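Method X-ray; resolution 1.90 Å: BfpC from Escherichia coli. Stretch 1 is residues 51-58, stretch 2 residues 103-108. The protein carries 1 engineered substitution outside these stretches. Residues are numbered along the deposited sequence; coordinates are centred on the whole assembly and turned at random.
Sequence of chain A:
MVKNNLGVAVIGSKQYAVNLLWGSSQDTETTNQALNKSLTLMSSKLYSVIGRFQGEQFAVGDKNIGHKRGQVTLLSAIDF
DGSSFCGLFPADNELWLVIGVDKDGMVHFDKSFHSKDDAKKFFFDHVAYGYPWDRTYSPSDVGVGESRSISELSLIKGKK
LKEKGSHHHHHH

Stretch 1 51-58: GRFQGEQF
Stretch 2, residues 103-108: KDGMVH

The contact is anchored by the carboxamide of Gln 57, which serves two backbone groups of the other stretch at once. Val 107 N donates to Gln 57 OE1 at 2.8 Å, nearly linear at 175°, and Gln 57 NE2 donates to Gly 105 O at 2.9 Å and 151°. With CA-to-CB pointing toward stretch 2, chi1 67° (p), chi2 -170° (t) and chi3 -54° extend the buried side chain and turn its amide to span Met 106. Glutamine suits the site because it offers donor and acceptor together.

Waters 1 and 3 extend this network, and water 2 adds a separate bridge. Water 1 accepts from Arg 52 NE and donates to Gly 105 O, both at 2.7 Å; water 2 accepts from Gln 54 N (2.7 Å) and donates to Asp 104 O (2.8 Å); water 3 donates to Gln 57 OE1 (2.6 Å) and Val 107 O (3.0 Å).

Stretch 1 is a hairpin: strands 51-52 and 55-58 flank a type I turn, closed by Arg 52 N to Gly 55 O (2.9 Å) and Gly 55 N to Arg 52 O (3.1 Å). Gly 55 (phi/psi 135/-175) and Gly 105 (84/8) adopt angles that call for glycine; a CB on Gly 105 would also lie 3.7 Å from Arg 52 CG. The register pairs Arg 52 with Gly 105, Gln 54 with Asp 104 and Gln 57 with Met 106, at CA separations of 6.6, 5.7 and 7.1 Å.

Packing completes the contact, which buries 344 Å² summed over both sides. Selenomethionine Met 106 starts away, but chi1 -62° (m), chi2 -64° (m) and chi3 106° bring its end back: CE lies 3.6 Å from Gly 55 O and 4.0 Å from Arg 52 CB. Arg 52 (m, m, t; chi4 -90°) donates from NH1 to Gly 51 O at 3.0 Å. The exposed Gln 54 (chi1 -60°, chi2 -68°), also with CA-to-CB toward stretch 2, brings CG to 3.4 Å from Asp 104 OD1.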

# COMPACT_ATOMS: atom_id res chain seq x y z
N GLY A 51 2.16 -8.02 10.89
CA GLY A 51 1.34 -8.07 12.08
C GLY A 51 1.08 -6.69 12.64
O GLY A 51 1.96 -5.83 12.63
N ARG A 52 -0.14 -6.50 13.10
CA ARG A 52 -0.56 -5.24 13.70
C ARG A 52 -1.28 -5.60 14.99
O ARG A 52 -1.58 -6.78 15.23
CB ARG A 52 -1.48 -4.48 12.74
CG ARG A 52 -0.75 -3.92 11.51
CD ARG A 52 0.17 -2.77 11.89
NE ARG A 52 0.87 -2.17 10.75
CZ ARG A 52 2.06 -2.57 10.29
NH1 ARG A 52 2.70 -3.58 10.86
NH2 ARG A 52 2.61 -1.93 9.26
N PHE A 53 -1.54 -4.61 15.83
CA PHE A 53 -2.22 -4.86 17.10
C PHE A 53 -3.57 -5.55 16.93
O PHE A 53 -3.85 -6.55 17.58
CB PHE A 53 -2.41 -3.55 17.87
CG PHE A 53 -3.09 -3.72 19.20
CD1 PHE A 53 -2.50 -4.47 20.21
CD2 PHE A 53 -4.33 -3.14 19.43
CE1 PHE A 53 -3.13 -4.63 21.44
CE2 PHE A 53 -4.97 -3.29 20.67
CZ PHE A 53 -4.37 -4.04 21.67
N GLN A 54 -4.41 -5.00 16.06
CA GLN A 54 -5.75 -5.54 15.83
C GLN A 54 -5.75 -6.84 15.02
O GLN A 54 -6.81 -7.39 14.72
CB GLN A 54 -6.62 -4.50 15.12
CG GLN A 54 -6.81 -3.21 15.90
CD GLN A 54 -7.63 -3.39 17.16
OE1 GLN A 54 -7.73 -2.49 17.99
NE2 GLN A 54 -8.24 -4.57 17.31
N GLY A 55 -4.56 -7.34 14.68
CA GLY A 55 -4.50 -8.57 13.91
C GLY A 55 -3.51 -8.54 12.76
O GLY A 55 -2.79 -7.56 12.57
N GLU A 56 -3.49 -9.61 11.98
CA GLU A 56 -2.57 -9.69 10.87
C GLU A 56 -3.21 -9.50 9.51
O GLU A 56 -4.43 -9.52 9.36
CB GLU A 56 -1.85 -11.04 10.91
CG GLU A 56 -0.97 -11.19 12.13
CD GLU A 56 -0.19 -12.47 12.10
OE1 GLU A 56 -0.70 -13.50 12.60
OE2 GLU A 56 0.93 -12.45 11.55
N GLN A 57 -2.36 -9.30 8.51
CA GLN A 57 -2.79 -9.12 7.14
C GLN A 57 -1.63 -9.50 6.24
O GLN A 57 -0.51 -9.72 6.70
CB GLN A 57 -3.22 -7.67 6.90
CG GLN A 57 -2.11 -6.64 6.96
CD GLN A 57 -2.64 -5.22 6.94
OE1 GLN A 57 -3.39 -4.84 6.05
NE2 GLN A 57 -2.24 -4.43 7.93
N PHE A 58 -1.89 -9.59 4.94
CA PHE A 58 -0.86 -9.99 4.02
C PHE A 58 -0.92 -9.24 2.70
O PHE A 58 -1.95 -8.65 2.35
CB PHE A 58 -0.99 -11.49 3.75
CG PHE A 58 -2.39 -11.89 3.39
CD1 PHE A 58 -2.86 -11.72 2.09
CD2 PHE A 58 -3.25 -12.40 4.36
CE1 PHE A 58 -4.18 -12.05 1.76
CE2 PHE A 58 -4.57 -12.74 4.04
CZ PHE A 58 -5.03 -12.56 2.74
N LYS A 103 -8.61 2.48 10.75
CA LYS A 103 -8.44 2.65 12.18
C LYS A 103 -7.81 1.43 12.87
O LYS A 103 -7.25 1.55 13.95
CB LYS A 103 -9.79 2.97 12.82
CG LYS A 103 -9.71 3.49 14.25
CD LYS A 103 -8.94 4.81 14.32
CE LYS A 103 -8.95 5.37 15.72
NZ LYS A 103 -8.24 6.68 15.79
N ASP A 104 -7.91 0.27 12.23
CA ASP A 104 -7.34 -0.95 12.80
C ASP A 104 -5.97 -1.27 12.22
O ASP A 104 -5.38 -2.31 12.53
CB ASP A 104 -8.27 -2.15 12.56
CG ASP A 104 -9.59 -2.03 13.31
OD1 ASP A 104 -9.55 -1.73 14.52
OD2 ASP A 104 -10.65 -2.25 12.69
N GLY A 105 -5.46 -0.38 11.38
CA GLY A 105 -4.16 -0.59 10.79
C GLY A 105 -4.19 -1.47 9.55
O GLY A 105 -3.14 -1.85 9.03
N MSE A 106 -5.38 -1.81 9.07
CA MSE A 106 -5.50 -2.65 7.89
C MSE A 106 -5.36 -1.81 6.63
O MSE A 106 -5.95 -0.74 6.51
CB MSE A 106 -6.85 -3.37 7.86
CG MSE A 106 -7.08 -4.34 9.03
SE MSE A 106 -5.88 -5.84 9.09
CE MSE A 106 -4.76 -5.31 10.57
N VAL A 107 -4.56 -2.31 5.68
CA VAL A 107 -4.36 -1.60 4.44
C VAL A 107 -5.62 -1.72 3.58
O VAL A 107 -6.04 -2.83 3.23
CB VAL A 107 -3.15 -2.17 3.66
CG1 VAL A 107 -3.02 -1.48 2.32
CG2 VAL A 107 -1.88 -1.98 4.48
N HIS A 108 -6.22 -0.58 3.26
CA HIS A 108 -7.41 -0.56 2.42
C HIS A 108 -7.03 -0.25 0.98
O HIS A 108 -7.62 -0.79 0.04
CB HIS A 108 -8.42 0.49 2.90
CG HIS A 108 -9.26 0.05 4.05
ND1 HIS A 108 -10.51 0.57 4.29
CD2 HIS A 108 -9.03 -0.86 5.03
CE1 HIS A 108 -11.02 0.01 5.38
NE2 HIS A 108 -10.14 -0.86 5.84
O HOH W 1 -0.82 -0.45 9.48
O HOH W 2 -3.81 -2.70 14.78
O HOH W 3 -5.27 -5.49 4.41